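PDB 2GVH: AGR_L_2016p from Agrobacterium tumefaciens, which probably hydrolyses acyl-CoA thioesters to coenzyme A and the free carboxylic acid, using a chain built from two hotdog thioesterase units. Local coordinates for residues L31-F36 and L52-R57; G44-G49 and H89-T94. All coordinates share one frame; numbering follows the deposited sequence.

How the interactions relate
Interactions 1 and 2 sit side by side in one hotdog unit, their centres about 5 Å apart, and both set a helical segment against the same antiparallel sheet. Strands 29-35 and 89-100 are neighbours there, joined by backbone hydrogen bonds such as Leu-31 O to Phe-93 N and Val-35 O to His-89 N. Interaction 1 lies on the outer of these strands and meets helix 49-67; it is only partly buried, and two leucines share it with an aspartate and an arginine. Interaction 2 belongs to the next strand inward and meets the end of helix 40-46; all its touching residues are buried, and its chemistry is apolar and aromatic.

Interaction 1 (L31-F36 and L52-R57); sequences LIDIVF and LALMDR
Leu-31 and Leu-54 bring strand 29-35 of a hotdog fold, outermost in its sheet within this chain, against helix 49-67, the helix that this curved sheet wraps. The two elements run nearly antiparallel, at 157°, with 9.7 Å between the axes of their short segments. The close-packed part is the leucine pair: the side chains meet at about a right angle, and Leu-31 CD2 lies 4.0 Å from Leu-54 CD1 and 4.1 Å from Leu-54 CD2, touching both branches of the fork. Phe-93 of the neighbouring strand also packs on Leu-54, which buries this end further.

Asp-33 and Arg-57, both partly exposed, add less contact and bring in polar groups. Leu-54 CD1 reaches past Leu-31 to Asp-33, where it touches both CB and the carboxylate OD2, each at 3.9 Å; that same oxygen makes a weak hydrogen bond to His-42. Arg-57 touches the strand through CD, and its guanidinium, lying obliquely to Leu-31 CD1, is salt-bridged through NH1 to Glu-164, a residue of strand 160-165 in the second hotdog unit. The chain bends at chi3 (-60°), next to the carbon that bears on the strand: Arg-57 CD, 4.2 Å from Leu-31 CD1.

Interaction 2 (G44-G49 and H89-T94); sequences GTLFGG and HIVEFT
Leu-46 and Phe-47, at the end of helix 40-46, face His-89 and Val-91 on strand 89-100, a buried corner of the hotdog fold where the short helix hands over to the long one lying on the sheet. Phe-47 leaves helical geometry at the centre of an inverse gamma turn, and Gly-48 then takes the N-cap position of helix 49-67.

Leu-46 is the side chain to follow. Its CB points at the strand but is still 6.2 Å from Val-91 CG2. With CG set opposite the main-chain nitrogen (chi1 -166°), the side chain extends inward, and Leu-46 CG comes to 5.2 Å from Val-91 CG2. There it forks. CD1 goes toward the neighbouring strand 29-35, on the side of Asp-33 and Val-35. CD2 goes to Val-91, 3.9 Å from CG2 and 4.1 Å from CG1, the two side chains lying alongside and pointing opposite ways. The same methyl also sits over the centre of the Phe-47 ring, so it meets the valine on one flank and that ring face roughly at right angles to it, while Met-111 of the next strand packs on both Leu-46 and Phe-47.

Phe-47 starts off alongside the strand, and its ring end then swings closer. It makes a T-shaped (edge-to-face) pair with His-89, the planes at 76° and the centroids 5.6 Å apart. The imidazole NE2 is hydrogen-bonded elsewhere in the structure, and the ring also meets that of His-122. The phenyl edge arrives off-centre over the imidazole face, with Phe-47 CZ 4.1 Å from His-89 ND1.

Interaction 1 (L31-F36 and L52-R57)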
ATOM      1  N   LEU B  31     -16.793  -8.676   0.310  1.00 65.66           N
ATOM      2  CA  LEU B  31     -15.410  -8.242   0.531  1.00 64.68           C
ATOM      3  C   LEU B  31     -15.326  -7.704   1.955  1.00 66.85           C
ATOM      4  O   LEU B  31     -16.133  -6.875   2.342  1.00 69.17           O
ATOM      5  CB  LEU B  31     -15.072  -7.103  -0.420  1.00 62.51           C
ATOM      6  CG  LEU B  31     -13.655  -6.556  -0.542  1.00 62.81           C
ATOM      7  CD1 LEU B  31     -13.446  -6.074  -1.971  1.00 56.83           C
ATOM      8  CD2 LEU B  31     -13.339  -5.420   0.461  1.00 56.29           C
ATOM      9  N   ILE B  32     -14.344  -8.140   2.723  1.00 67.37           N
ATOM     10  CA  ILE B  32     -14.342  -7.883   4.129  1.00 69.81           C
ATOM     11  C   ILE B  32     -13.048  -7.224   4.541  1.00 71.43           C
ATOM     12  O   ILE B  32     -11.979  -7.698   4.185  1.00 74.75           O
ATOM     13  CB  ILE B  32     -14.599  -9.170   4.955  1.00 68.74           C
ATOM     14  CG1 ILE B  32     -16.063  -9.547   4.830  1.00 70.33           C
ATOM     15  CG2 ILE B  32     -14.369  -8.881   6.383  1.00 73.58           C
ATOM     16  CD1 ILE B  32     -16.475 -10.876   5.396  1.00 72.24           C
ATOM     17  N   ASP B  33     -13.153  -6.118   5.267  1.00 70.29           N
ATOM     18  CA  ASP B  33     -11.989  -5.455   5.815  1.00 68.38           C
ATOM     19  C   ASP B  33     -12.098  -5.284   7.323  1.00 66.74           C
ATOM     20  O   ASP B  33     -13.157  -5.038   7.849  1.00 67.18           O
ATOM     21  CB  ASP B  33     -11.809  -4.105   5.165  1.00 68.75           C
ATOM     22  CG  ASP B  33     -10.401  -3.528   5.390  1.00 81.58           C
ATOM     23  OD1 ASP B  33      -9.478  -4.275   5.840  1.00 87.22           O
ATOM     24  OD2 ASP B  33     -10.213  -2.313   5.125  1.00 87.37           O
ATOM     25  N   ILE B  34     -10.997  -5.424   8.024  1.00 67.43           N
ATOM     26  CA  ILE B  34     -10.984  -5.226   9.474  1.00 68.14           C
ATOM     27  C   ILE B  34     -10.455  -3.873   9.852  1.00 67.84           C
ATOM     28  O   ILE B  34      -9.410  -3.500   9.378  1.00 71.11           O
ATOM     29  CB  ILE B  34     -10.093  -6.227  10.143  1.00 67.54           C
ATOM     30  CG1 ILE B  34     -10.583  -7.614   9.840  1.00 65.47           C
ATOM     31  CG2 ILE B  34     -10.077  -6.003  11.666  1.00 73.39           C
ATOM     32  CD1 ILE B  34      -9.449  -8.509   9.584  1.00 64.95           C
ATOM     33  N   VAL B  35     -11.160  -3.150  10.716  1.00 67.85           N
ATOM     34  CA  VAL B  35     -10.590  -1.937  11.344  1.00 68.63           C
ATOM     35  C   VAL B  35     -10.323  -2.280  12.807  1.00 70.88           C
ATOM     36  O   VAL B  35     -11.261  -2.525  13.556  1.00 74.49           O
ATOM     37  CB  VAL B  35     -11.581  -0.747  11.278  1.00 67.36           C
ATOM     38  CG1 VAL B  35     -11.042   0.462  11.995  1.00 67.90           C
ATOM     39  CG2 VAL B  35     -11.905  -0.398   9.871  1.00 66.62           C
ATOM     40  N   PHE B  36      -9.068  -2.297  13.213  1.00 71.34           N
ATOM     41  CA  PHE B  36      -8.704  -2.623  14.608  1.00 72.43           C
ATOM     42  C   PHE B  36      -8.966  -1.517  15.631  1.00 73.78           C
ATOM     43  O   PHE B  36      -8.891  -0.339  15.291  1.00 75.54           O
ATOM     44  CB  PHE B  36      -7.218  -2.996  14.697  1.00 71.46           C
ATOM     45  CG  PHE B  36      -6.905  -4.344  14.161  1.00 69.96           C
ATOM     46  CD1 PHE B  36      -6.615  -4.526  12.816  1.00 73.28           C
ATOM     47  CD2 PHE B  36      -6.916  -5.446  14.990  1.00 68.90           C
ATOM     48  CE1 PHE B  36      -6.343  -5.808  12.299  1.00 76.19           C
ATOM     49  CE2 PHE B  36      -6.645  -6.726  14.485  1.00 76.02           C
ATOM     50  CZ  PHE B  36      -6.357  -6.905  13.145  1.00 74.93           C
ATOM     51  N   LEU B  52     -15.701   4.295   0.595  1.00 62.51           N
ATOM     52  CA  LEU B  52     -16.289   4.463  -0.725  1.00 65.36           C
ATOM     53  C   LEU B  52     -15.594   3.593  -1.744  1.00 64.31           C
ATOM     54  O   LEU B  52     -16.247   2.833  -2.447  1.00 67.69           O
ATOM     55  CB  LEU B  52     -16.256   5.918  -1.163  1.00 64.89           C
ATOM     56  CG  LEU B  52     -17.486   6.638  -0.650  1.00 71.00           C
ATOM     57  CD1 LEU B  52     -17.405   8.114  -0.921  1.00 69.49           C
ATOM     58  CD2 LEU B  52     -18.716   6.045  -1.282  1.00 72.22           C
ATOM     59  N   ALA B  53     -14.274   3.706  -1.819  1.00 63.39           N
ATOM     60  CA  ALA B  53     -13.473   2.894  -2.740  1.00 62.98           C
ATOM     61  C   ALA B  53     -13.786   1.383  -2.680  1.00 63.07           C
ATOM     62  O   ALA B  53     -13.889   0.721  -3.700  1.00 66.22           O
ATOM     63  CB  ALA B  53     -11.972   3.167  -2.485  1.00 60.08           C
ATOM     64  N   LEU B  54     -13.978   0.855  -1.473  1.00 63.06           N
ATOM     65  CA  LEU B  54     -14.223  -0.562  -1.272  1.00 62.30           C
ATOM     66  C   LEU B  54     -15.583  -0.920  -1.747  1.00 63.91           C
ATOM     67  O   LEU B  54     -15.760  -1.992  -2.339  1.00 66.00           O
ATOM     68  CB  LEU B  54     -14.055  -0.991   0.183  1.00 61.58           C
ATOM     69  CG  LEU B  54     -12.640  -1.064   0.731  1.00 63.21           C
ATOM     70  CD1 LEU B  54     -12.534  -1.868   2.016  1.00 59.17           C
ATOM     71  CD2 LEU B  54     -11.764  -1.682  -0.253  1.00 67.69           C
HETATM   72  N   MSE B  55     -16.545  -0.039  -1.525  1.00 64.24           N
HETATM   73  CA  MSE B  55     -17.864  -0.251  -2.106  1.00 63.89           C
HETATM   74  C   MSE B  55     -17.772  -0.353  -3.632  1.00 62.54           C
HETATM   75  O   MSE B  55     -18.402  -1.204  -4.244  1.00 62.38           O
HETATM   76  CB  MSE B  55     -18.808   0.854  -1.704  1.00 64.82           C
HETATM   77  CG  MSE B  55     -19.087   0.911  -0.212  1.00 70.97           C
HETATM   78 SE   MSE B  55     -20.290   2.407   0.312  1.00 77.84          SE
HETATM   79  CE  MSE B  55     -21.936   1.588  -0.202  1.00 71.70           C
ATOM     80  N   ASP B  56     -16.967   0.501  -4.257  1.00 60.74           N
ATOM     81  CA  ASP B  56     -16.856   0.414  -5.685  1.00 61.06           C
ATOM     82  C   ASP B  56     -16.103  -0.848  -6.066  1.00 61.36           C
ATOM     83  O   ASP B  56     -16.493  -1.534  -7.011  1.00 59.57           O
ATOM     84  CB  ASP B  56     -16.265   1.694  -6.253  1.00 62.56           C
ATOM     85  CG  ASP B  56     -15.788   1.551  -7.683  1.00 71.51           C
ATOM     86  OD1 ASP B  56     -16.591   1.775  -8.611  1.00 76.07           O
ATOM     87  OD2 ASP B  56     -14.577   1.249  -7.865  1.00 73.83           O
ATOM     88  N   ARG B  57     -15.015  -1.166  -5.332  1.00 62.41           N
ATOM     89  CA  ARG B  57     -14.256  -2.401  -5.693  1.00 62.66           C
ATOM     90  C   ARG B  57     -15.163  -3.653  -5.748  1.00 64.21           C
ATOM     91  O   ARG B  57     -15.130  -4.423  -6.716  1.00 69.07           O
ATOM     92  CB  ARG B  57     -13.062  -2.625  -4.793  1.00 62.43           C
ATOM     93  CG  ARG B  57     -11.926  -3.468  -5.437  1.00 66.02           C
ATOM     94  CD  ARG B  57     -10.860  -3.894  -4.404  1.00 64.58           C
ATOM     95  NE  ARG B  57     -10.264  -2.723  -3.822  1.00 74.64           N
ATOM     96  CZ  ARG B  57      -9.768  -2.643  -2.594  1.00 77.91           C
ATOM     97  NH1 ARG B  57      -9.778  -3.679  -1.768  1.00 67.15           N
ATOM     98  NH2 ARG B  57      -9.257  -1.494  -2.188  1.00 84.81           N
TER

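Interaction 2 (G44-G49 and H89-T94)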
ATOM      1  N   GLY B  44     -10.711   6.558  10.197  1.00 83.10           N
ATOM      2  CA  GLY B  44     -10.986   7.852   9.580  1.00 83.67           C
ATOM      3  C   GLY B  44     -11.069   7.825   8.066  1.00 84.21           C
ATOM      4  O   GLY B  44     -11.683   8.705   7.469  1.00 85.29           O
ATOM      5  N   THR B  45     -10.439   6.822   7.448  1.00 83.25           N
ATOM      6  CA  THR B  45     -10.443   6.692   6.000  1.00 81.67           C
ATOM      7  C   THR B  45     -11.496   5.717   5.528  1.00 80.77           C
ATOM      8  O   THR B  45     -12.122   5.930   4.492  1.00 81.40           O
ATOM      9  CB  THR B  45      -9.079   6.234   5.435  1.00 82.90           C
ATOM     10  OG1 THR B  45      -8.642   5.039   6.102  1.00 81.16           O
ATOM     11  CG2 THR B  45      -8.047   7.338   5.562  1.00 76.28           C
ATOM     12  N   LEU B  46     -11.685   4.646   6.287  1.00 79.87           N
ATOM     13  CA  LEU B  46     -12.668   3.643   5.925  1.00 77.93           C
ATOM     14  C   LEU B  46     -14.092   4.149   6.129  1.00 76.87           C
ATOM     15  O   LEU B  46     -14.958   3.897   5.308  1.00 77.98           O
ATOM     16  CB  LEU B  46     -12.431   2.360   6.702  1.00 78.00           C
ATOM     17  CG  LEU B  46     -13.211   1.197   6.111  1.00 74.86           C
ATOM     18  CD1 LEU B  46     -12.316   0.038   5.848  1.00 80.36           C
ATOM     19  CD2 LEU B  46     -14.298   0.829   7.067  1.00 82.49           C
ATOM     20  N   PHE B  47     -14.349   4.848   7.226  1.00 76.23           N
ATOM     21  CA  PHE B  47     -15.621   5.537   7.369  1.00 75.39           C
ATOM     22  C   PHE B  47     -15.394   6.920   6.793  1.00 76.61           C
ATOM     23  O   PHE B  47     -15.314   7.946   7.497  1.00 79.24           O
ATOM     24  CB  PHE B  47     -16.047   5.549   8.823  1.00 74.67           C
ATOM     25  CG  PHE B  47     -16.215   4.180   9.402  1.00 74.09           C
ATOM     26  CD1 PHE B  47     -17.302   3.402   9.055  1.00 71.80           C
ATOM     27  CD2 PHE B  47     -15.276   3.668  10.300  1.00 73.67           C
ATOM     28  CE1 PHE B  47     -17.466   2.144   9.576  1.00 69.07           C
ATOM     29  CE2 PHE B  47     -15.435   2.414  10.848  1.00 69.38           C
ATOM     30  CZ  PHE B  47     -16.539   1.644  10.474  1.00 71.21           C
ATOM     31  N   GLY B  48     -15.247   6.916   5.477  1.00 77.18           N
ATOM     32  CA  GLY B  48     -14.710   8.042   4.717  1.00 73.90           C
ATOM     33  C   GLY B  48     -14.491   7.490   3.330  1.00 73.40           C
ATOM     34  O   GLY B  48     -15.178   6.527   2.905  1.00 73.89           O
ATOM     35  N   GLY B  49     -13.512   8.067   2.642  1.00 72.30           N
ATOM     36  CA  GLY B  49     -13.307   7.829   1.215  1.00 68.78           C
ATOM     37  C   GLY B  49     -12.936   6.399   0.886  1.00 66.78           C
ATOM     38  O   GLY B  49     -13.374   5.849  -0.130  1.00 66.79           O
ATOM     39  N   HIS B  89     -13.984  -2.746  14.171  1.00 66.13           N
ATOM     40  CA  HIS B  89     -15.070  -3.333  13.385  1.00 63.91           C
ATOM     41  C   HIS B  89     -14.635  -4.376  12.325  1.00 64.04           C
ATOM     42  O   HIS B  89     -13.650  -4.213  11.615  1.00 65.96           O
ATOM     43  CB  HIS B  89     -15.842  -2.214  12.653  1.00 63.24           C
ATOM     44  CG  HIS B  89     -16.578  -1.280  13.560  1.00 64.08           C
ATOM     45  ND1 HIS B  89     -15.980  -0.184  14.152  1.00 70.08           N
ATOM     46  CD2 HIS B  89     -17.863  -1.287  13.988  1.00 62.93           C
ATOM     47  CE1 HIS B  89     -16.868   0.447  14.901  1.00 63.58           C
ATOM     48  NE2 HIS B  89     -18.016  -0.203  14.816  1.00 62.20           N
ATOM     49  N   ILE B  90     -15.391  -5.443  12.175  1.00 61.81           N
ATOM     50  CA  ILE B  90     -15.296  -6.170  10.922  1.00 62.01           C
ATOM     51  C   ILE B  90     -16.291  -5.578   9.946  1.00 61.39           C
ATOM     52  O   ILE B  90     -17.482  -5.510  10.250  1.00 64.08           O
ATOM     53  CB  ILE B  90     -15.597  -7.650  11.028  1.00 57.16           C
ATOM     54  CG1 ILE B  90     -14.587  -8.338  11.911  1.00 61.14           C
ATOM     55  CG2 ILE B  90     -15.490  -8.250   9.667  1.00 56.31           C
ATOM     56  CD1 ILE B  90     -15.014  -9.747  12.325  1.00 62.79           C
ATOM     57  N   VAL B  91     -15.812  -5.171   8.777  1.00 60.27           N
ATOM     58  CA  VAL B  91     -16.658  -4.430   7.828  1.00 61.10           C
ATOM     59  C   VAL B  91     -16.896  -5.217   6.573  1.00 61.79           C
ATOM     60  O   VAL B  91     -15.953  -5.605   5.889  1.00 65.52           O
ATOM     61  CB  VAL B  91     -16.060  -3.028   7.520  1.00 58.14           C
ATOM     62  CG1 VAL B  91     -17.031  -2.185   6.802  1.00 57.29           C
ATOM     63  CG2 VAL B  91     -15.788  -2.355   8.824  1.00 57.38           C
ATOM     64  N   GLU B  92     -18.146  -5.466   6.268  1.00 62.88           N
ATOM     65  CA  GLU B  92     -18.468  -6.309   5.137  1.00 62.89           C
ATOM     66  C   GLU B  92     -19.108  -5.536   4.021  1.00 61.96           C
ATOM     67  O   GLU B  92     -20.084  -4.855   4.234  1.00 63.46           O
ATOM     68  CB  GLU B  92     -19.401  -7.434   5.558  1.00 62.10           C
ATOM     69  CG  GLU B  92     -19.509  -8.530   4.517  1.00 70.98           C
ATOM     70  CD  GLU B  92     -20.484  -9.645   4.874  1.00 70.17           C
ATOM     71  OE1 GLU B  92     -21.041  -9.653   5.976  1.00 80.79           O
ATOM     72  OE2 GLU B  92     -20.727 -10.523   4.022  1.00 82.07           O
ATOM     73  N   PHE B  93     -18.568  -5.668   2.819  1.00 62.33           N
ATOM     74  CA  PHE B  93     -19.135  -5.032   1.651  1.00 60.98           C
ATOM     75  C   PHE B  93     -19.767  -6.102   0.755  1.00 61.01           C
ATOM     76  O   PHE B  93     -19.084  -7.007   0.276  1.00 64.80           O
ATOM     77  CB  PHE B  93     -18.055  -4.269   0.908  1.00 57.88           C
ATOM     78  CG  PHE B  93     -17.358  -3.232   1.753  1.00 62.31           C
ATOM     79  CD1 PHE B  93     -16.412  -3.601   2.692  1.00 64.57           C
ATOM     80  CD2 PHE B  93     -17.635  -1.891   1.593  1.00 62.49           C
ATOM     81  CE1 PHE B  93     -15.768  -2.657   3.477  1.00 65.22           C
ATOM     82  CE2 PHE B  93     -17.008  -0.940   2.361  1.00 65.47           C
ATOM     83  CZ  PHE B  93     -16.052  -1.317   3.315  1.00 63.14           C
ATOM     84  N   THR B  94     -21.047  -5.993   0.518  1.00 57.30           N
ATOM     85  CA  THR B  94     -21.768  -7.003  -0.311  1.00 59.81           C
ATOM     86  C   THR B  94     -22.299  -6.325  -1.556  1.00 60.24           C
ATOM     87  O   THR B  94     -22.765  -5.197  -1.471  1.00 61.11           O
ATOM     88  CB  THR B  94     -23.011  -7.553   0.370  1.00 55.18           C
ATOM     89  OG1 THR B  94     -23.731  -6.437   0.855  1.00 63.62           O
ATOM     90  CG2 THR B  94     -22.703  -8.393   1.539  1.00 57.41           C
TER